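Local structure of ribonucleoside-diphosphate reductase subunit beta (2RCC) at residues 223-226 with 227-231; 173-176 with 177-181; 38-41 with 42-46. The protein probably serves as the iron-binding small subunit of a class I ribonucleotide reductase, which converts ribonucleotides into the deoxyribonucleotides needed for DNA synthesis. All blocks are in the same frame, centred on the assembly; numbering follows the deposited sequence.

Interactions 1 and 2 are short runs of about two turns, largely buried, on helices 207-237 and 172-187. They pack together through the backbone of Phe227 and the side chains of Ile230 and Phe231 on one and Leu176, Ile179 and Val180 on the other. Interaction 3 lies further out, where a loop becomes helix 41-50. Its Trp40 and Leu44 reach interaction 1 at Tyr225, Leu226 and Asn229, whereas it does not touch interaction 2. The chemistry follows place: interaction 1 holds a probable iron ligand, interaction 2 is apolar inside with a water-bridged charged pair on its partly exposed side, and interaction 3 combines a helix start with tyrosines that meet the second subunit.

Interaction 1: 223-226 with 227-231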
# COMPACT_ATOMS: atom_id res chain seq x y z
N HIS A 223 3.35 8.65 -9.78
CA HIS A 223 3.19 7.27 -10.23
C HIS A 223 3.85 7.13 -11.59
O HIS A 223 4.63 6.18 -11.80
CB HIS A 223 1.72 6.86 -10.31
CG HIS A 223 0.95 6.92 -9.02
ND1 HIS A 223 -0.34 6.47 -8.91
CD2 HIS A 223 1.29 7.35 -7.78
CE1 HIS A 223 -0.79 6.66 -7.68
NE2 HIS A 223 0.19 7.20 -6.97
N VAL A 224 3.59 8.08 -12.51
CA VAL A 224 4.24 8.07 -13.84
C VAL A 224 5.77 8.16 -13.71
O VAL A 224 6.48 7.50 -14.42
CB VAL A 224 3.75 9.23 -14.76
CG1 VAL A 224 4.56 9.28 -16.05
CG2 VAL A 224 2.25 9.07 -15.07
N TYR A 225 6.26 9.00 -12.79
CA TYR A 225 7.69 9.11 -12.53
C TYR A 225 8.25 7.72 -12.12
O TYR A 225 9.27 7.30 -12.66
CB TYR A 225 7.95 10.19 -11.47
CG TYR A 225 9.35 10.29 -10.96
CD1 TYR A 225 10.33 11.02 -11.64
CD2 TYR A 225 9.71 9.68 -9.76
CE1 TYR A 225 11.62 11.10 -11.15
CE2 TYR A 225 10.98 9.75 -9.29
CZ TYR A 225 11.92 10.46 -9.97
OH TYR A 225 13.17 10.51 -9.41
N LEU A 226 7.55 7.02 -11.23
CA LEU A 226 7.97 5.68 -10.81
C LEU A 226 8.02 4.71 -12.01
O LEU A 226 9.02 4.02 -12.24
CB LEU A 226 7.03 5.12 -9.76
CG LEU A 226 7.29 3.69 -9.25
CD1 LEU A 226 8.69 3.53 -8.73
CD2 LEU A 226 6.24 3.29 -8.25
N PHE A 227 6.91 4.65 -12.74
CA PHE A 227 6.86 3.73 -13.89
C PHE A 227 7.87 4.03 -15.00
O PHE A 227 8.43 3.12 -15.59
CB PHE A 227 5.44 3.67 -14.47
CG PHE A 227 4.39 3.17 -13.50
CD1 PHE A 227 4.56 1.96 -12.83
CD2 PHE A 227 3.16 3.86 -13.34
CE1 PHE A 227 3.56 1.49 -11.97
CE2 PHE A 227 2.18 3.39 -12.49
CZ PHE A 227 2.38 2.22 -11.80
N THR A 228 8.08 5.30 -15.31
CA THR A 228 9.06 5.66 -16.34
C THR A 228 10.50 5.38 -15.91
O THR A 228 11.36 4.98 -16.72
CB THR A 228 8.86 7.12 -16.88
OG1 THR A 228 9.06 8.07 -15.85
CG2 THR A 228 7.48 7.30 -17.43
N ASN A 229 10.79 5.54 -14.62
CA ASN A 229 12.07 5.18 -14.05
C ASN A 229 12.29 3.67 -14.17
O ASN A 229 13.35 3.24 -14.61
CB ASN A 229 12.21 5.60 -12.59
CG ASN A 229 12.60 7.07 -12.39
OD1 ASN A 229 12.82 7.80 -13.31
ND2 ASN A 229 12.70 7.47 -11.14
N ILE A 230 11.27 2.88 -13.82
CA ILE A 230 11.37 1.40 -13.94
C ILE A 230 11.61 1.01 -15.38
O ILE A 230 12.45 0.12 -15.64
CB ILE A 230 10.10 0.67 -13.38
CG1 ILE A 230 10.02 0.83 -11.89
CG2 ILE A 230 10.13 -0.84 -13.75
CD1 ILE A 230 8.64 0.51 -11.32
N PHE A 231 10.91 1.68 -16.32
CA PHE A 231 11.10 1.42 -17.74
C PHE A 231 12.56 1.62 -18.15
O PHE A 231 13.17 0.74 -18.80
CB PHE A 231 10.17 2.33 -18.58
CG PHE A 231 10.26 2.10 -20.06
CD1 PHE A 231 11.20 2.81 -20.85
CD2 PHE A 231 9.42 1.20 -20.69
CE1 PHE A 231 11.31 2.59 -22.21
CE2 PHE A 231 9.52 0.99 -22.07
CZ PHE A 231 10.46 1.68 -22.83
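The carbonyl oxygen of Val224 accepts the backbone N-H of Thr228, N to O 2.9 Å, and has the hydroxyl of the same threonine close by. Chi1 of 64° folds Thr228 OG1 back over the helix, 3.0 Å from Val224 O and 3.3 Å from Tyr225 O, and its single proton could serve either carbonyl. A threonine thus hides its hydroxyl inside a buried helix, while its methyl CG2 rests on Val224 CG1. Asn229, one turn on from Tyr225, points its amide nitrogen at one face of that ring. ND2 stands 3.3 Å above the ring plane, displaced toward the CZ rim, and the amide and ring planes are inclined by 63°. This is consistent with a weakly favourable N-H to pi contact, and Trp40 packs beside both residues. Leu226 and Ile230 join through their CD1 methyls, 4.0 Å apart. Phe227 brings CE2 to 4.1 Å from His223 CB and packs on Leu115. The backbone bonds and packing of this run of helix thus fix where the His223 side chain starts, while hydrogen bonds to Gln118 and Glu186 orient the imidazole, by similarity an iron ligand.

Interaction 2: 173-176 with 177-181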
# COMPACT_ATOMS: atom_id res chain seq x y z
N LYS A 173 10.01 -8.82 -21.16
CA LYS A 173 9.40 -8.15 -22.29
C LYS A 173 7.92 -7.84 -22.03
O LYS A 173 7.49 -6.74 -22.27
CB LYS A 173 9.54 -9.02 -23.55
CG LYS A 173 9.09 -8.37 -24.85
CD LYS A 173 9.18 -9.38 -25.99
CE LYS A 173 8.60 -8.83 -27.28
NZ LYS A 173 9.37 -7.62 -27.72
N THR A 174 7.15 -8.82 -21.55
CA THR A 174 5.73 -8.59 -21.21
C THR A 174 5.59 -7.69 -19.95
O THR A 174 4.61 -6.95 -19.81
CB THR A 174 4.95 -9.92 -21.05
OG1 THR A 174 5.52 -10.72 -19.99
CG2 THR A 174 4.93 -10.68 -22.38
N PHE A 175 6.56 -7.73 -19.03
CA PHE A 175 6.56 -6.82 -17.88
C PHE A 175 6.75 -5.38 -18.34
O PHE A 175 6.05 -4.47 -17.87
CB PHE A 175 7.64 -7.19 -16.89
CG PHE A 175 7.52 -6.46 -15.60
CD1 PHE A 175 8.12 -5.23 -15.43
CD2 PHE A 175 6.76 -6.99 -14.55
CE1 PHE A 175 7.99 -4.52 -14.21
CE2 PHE A 175 6.63 -6.28 -13.33
CZ PHE A 175 7.26 -5.04 -13.18
N LEU A 176 7.70 -5.16 -19.23
CA LEU A 176 7.95 -3.83 -19.81
C LEU A 176 6.70 -3.30 -20.54
O LEU A 176 6.35 -2.15 -20.38
CB LEU A 176 9.14 -3.89 -20.78
CG LEU A 176 9.73 -2.55 -21.26
CD1 LEU A 176 10.49 -1.90 -20.13
CD2 LEU A 176 10.67 -2.75 -22.43
N GLU A 177 6.03 -4.16 -21.31
CA GLU A 177 4.80 -3.81 -22.00
C GLU A 177 3.74 -3.35 -21.02
O GLU A 177 3.09 -2.34 -21.23
CB GLU A 177 4.28 -4.98 -22.81
CG GLU A 177 5.16 -5.32 -24.00
CD GLU A 177 4.79 -6.61 -24.72
OE1 GLU A 177 3.75 -7.24 -24.39
OE2 GLU A 177 5.57 -7.00 -25.63
N SER A 178 3.61 -4.10 -19.93
CA SER A 178 2.70 -3.80 -18.83
C SER A 178 3.02 -2.44 -18.15
O SER A 178 2.11 -1.70 -17.80
CB SER A 178 2.74 -4.99 -17.86
OG SER A 178 2.05 -4.70 -16.67
N ILE A 179 4.30 -2.12 -17.96
CA ILE A 179 4.75 -0.80 -17.44
C ILE A 179 4.32 0.33 -18.38
O ILE A 179 3.90 1.40 -17.93
CB ILE A 179 6.31 -0.75 -17.27
CG1 ILE A 179 6.75 -1.59 -16.07
CG2 ILE A 179 6.84 0.70 -17.10
CD1 ILE A 179 6.43 -0.94 -14.70
N VAL A 180 4.42 0.11 -19.69
CA VAL A 180 3.97 1.12 -20.67
C VAL A 180 2.47 1.37 -20.53
O VAL A 180 2.05 2.53 -20.54
CB VAL A 180 4.34 0.78 -22.14
CG1 VAL A 180 3.71 1.83 -23.12
CG2 VAL A 180 5.89 0.72 -22.32
N TYR A 181 1.68 0.29 -20.42
CA TYR A 181 0.24 0.44 -20.22
C TYR A 181 -0.04 1.19 -18.91
O TYR A 181 -0.94 2.01 -18.88
CB TYR A 181 -0.51 -0.88 -20.24
CG TYR A 181 -0.33 -1.69 -21.48
CD1 TYR A 181 -0.52 -1.15 -22.75
CD2 TYR A 181 0.02 -3.02 -21.40
CE1 TYR A 181 -0.35 -1.92 -23.90
CE2 TYR A 181 0.18 -3.78 -22.51
CZ TYR A 181 0.02 -3.24 -23.76
OH TYR A 181 0.21 -4.07 -24.85
O HOH W 1 7.55 -5.13 -26.70
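With CG anti to the backbone N (chi1 -173°), Lys173 runs out extended until its last torsion, 62°, bends the ammonium group round; Glu177, whose CG stands beside its own N (chi1 -68°), stretches back along the helix to meet it. The two chains cross at a slant, and Glu177 OE2 comes to 3.9 Å from Lys173 CE. The charges themselves remain 4.4 Å apart, NZ to OE2, which is too far for a salt bridge, and a water fills the role of go-between: it donates to Glu177 OE2 over 2.9 Å and accepts from Lys173 NZ over 3.2 Å. The direct salt bridge of Lys173 is made instead with Glu245, so this ammonium group is shared between two carboxylates, one met directly and one through water. Long charged chains suit this partly exposed side, where they can reach one another, Glu245 and water.

The inward side is apolar. Phe175 and Ile179, a turn apart, touch where ring atom CE1 lies 3.7 Å from CG1 of the isoleucine, the branched chain meeting the ring obliquely. Beneath them the helical ladder is regular, with Ile179 N bonded to Phe175 O at 2.9 Å and Val180 N to Leu176 O at 3.1 Å. Thr174 turns its hydroxyl back to Asn169 O and Thr171 N, tying the preceding residues to the first turn of the helix.

As part of helix 172-187 in the ferritin-like helical bundle, this run of helix has neighbours on several flanks. Leu176 and Val180 fit against Phe231 of helix 207-237, Thr174 and Ser178 pack on helix 150-168, and Glu177 and Tyr181 lie against Phe249 of helix 244-268.

Interaction 3: 38-41 with 42-46; sequences FSWA and YPLYK
Trp40 brings the six-membered part of its indole up to Leu44, CZ3 4.3 Å from Leu44 CD2, in a loose, oblique apolar contact; Leu44 CG, anti to the backbone N (chi1 178°), carries that methyl toward the ring. Phe38 CB sits 3.5 Å above one indole face, toward its rim, and Leu108 also packs on Trp40. The backbone makes a tight turn: Ala41 N bonds back to Phe38 O, and the chain then enters helix 41-50 with Leu44 N on Trp40 O (3.1 Å) and Tyr45 N on Ala41 O (3.0 Å). A water stands in for the missing direct bond at the helix start, giving a proton to Phe38 O at 2.7 Å and taking one from Tyr42 N at 2.9 Å. Proline suits this first turn, whose N-H groups have no carbonyl of a preceding helical turn to bond to: lacking an N-H, Pro43 loses nothing, and sets CD 3.2 Å from Ser39 O. In this ferritin-like subunit small Ala41 fits against Ser107 of helix 106-133. Lys46 CE sits 3.4 Å above the centre of the Tyr42 ring. The hydroxyls of Tyr42 and Tyr45 hydrogen-bond to Gln124 of the second subunit, through NE2 and OE1 respectively.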
# COMPACT_ATOMS: atom_id res chain seq x y z
N PHE A 38 18.08 1.93 -5.69
CA PHE A 38 17.92 3.21 -6.39
C PHE A 38 17.88 4.41 -5.46
O PHE A 38 17.02 4.51 -4.55
CB PHE A 38 16.63 3.16 -7.22
CG PHE A 38 16.64 2.05 -8.23
CD1 PHE A 38 17.53 2.07 -9.30
CD2 PHE A 38 15.78 0.97 -8.11
CE1 PHE A 38 17.58 1.01 -10.23
CE2 PHE A 38 15.82 -0.08 -9.01
CZ PHE A 38 16.72 -0.05 -10.09
N SER A 39 18.76 5.35 -5.72
CA SER A 39 18.88 6.58 -4.92
C SER A 39 17.67 7.52 -5.02
O SER A 39 17.51 8.41 -4.21
CB SER A 39 20.18 7.31 -5.26
OG SER A 39 20.19 7.67 -6.63
N TRP A 40 16.81 7.30 -6.01
CA TRP A 40 15.56 8.03 -6.15
C TRP A 40 14.36 7.42 -5.40
O TRP A 40 13.34 8.10 -5.28
CB TRP A 40 15.16 8.18 -7.63
CG TRP A 40 15.16 6.96 -8.45
CD1 TRP A 40 16.15 6.57 -9.25
CD2 TRP A 40 14.12 5.97 -8.59
NE1 TRP A 40 15.84 5.41 -9.87
CE2 TRP A 40 14.59 5.02 -9.50
CE3 TRP A 40 12.86 5.78 -8.01
CZ2 TRP A 40 13.85 3.88 -9.86
CZ3 TRP A 40 12.11 4.66 -8.37
CH2 TRP A 40 12.62 3.72 -9.27
N ALA A 41 14.49 6.19 -4.88
CA ALA A 41 13.33 5.52 -4.25
C ALA A 41 12.93 6.16 -2.93
O ALA A 41 11.76 6.38 -2.73
CB ALA A 41 13.58 4.00 -4.04
N TYR A 42 13.88 6.50 -2.07
CA TYR A 42 13.54 7.07 -0.74
C TYR A 42 13.02 8.48 -0.88
O TYR A 42 12.04 8.81 -0.21
CB TYR A 42 14.69 6.96 0.28
CG TYR A 42 14.37 7.09 1.78
CD1 TYR A 42 13.06 6.93 2.31
CD2 TYR A 42 15.41 7.20 2.69
CE1 TYR A 42 12.82 7.00 3.72
CE2 TYR A 42 15.17 7.24 4.09
CZ TYR A 42 13.90 7.16 4.60
OH TYR A 42 13.73 7.18 6.00
N PRO A 43 13.70 9.33 -1.68
CA PRO A 43 13.11 10.63 -1.98
C PRO A 43 11.69 10.57 -2.56
O PRO A 43 10.86 11.40 -2.21
CB PRO A 43 14.08 11.22 -2.99
CG PRO A 43 15.34 10.58 -2.72
CD PRO A 43 15.06 9.24 -2.25
N LEU A 44 11.41 9.61 -3.44
CA LEU A 44 10.05 9.45 -3.97
C LEU A 44 9.04 9.08 -2.86
O LEU A 44 7.97 9.67 -2.74
CB LEU A 44 10.04 8.41 -5.10
CG LEU A 44 8.70 8.08 -5.74
CD1 LEU A 44 7.94 9.34 -6.23
CD2 LEU A 44 8.97 7.12 -6.86
N TYR A 45 9.39 8.10 -2.03
CA TYR A 45 8.56 7.77 -0.89
C TYR A 45 8.24 8.99 -0.04
O TYR A 45 7.06 9.25 0.28
CB TYR A 45 9.22 6.68 -0.02
CG TYR A 45 8.58 6.51 1.33
CD1 TYR A 45 7.42 5.74 1.52
CD2 TYR A 45 9.08 7.17 2.43
CE1 TYR A 45 6.85 5.63 2.76
CE2 TYR A 45 8.49 7.08 3.62
CZ TYR A 45 7.39 6.30 3.81
OH TYR A 45 6.87 6.25 5.09
N LYS A 46 9.26 9.76 0.28
CA LYS A 46 9.13 10.97 1.12
C LYS A 46 8.19 12.02 0.48
O LYS A 46 7.41 12.64 1.19
CB LYS A 46 10.50 11.59 1.40
CG LYS A 46 11.38 10.78 2.31
CD LYS A 46 12.80 11.34 2.38
CE LYS A 46 13.66 10.51 3.34
NZ LYS A 46 15.09 10.99 3.44
O HOH W 2 16.67 5.83 -2.23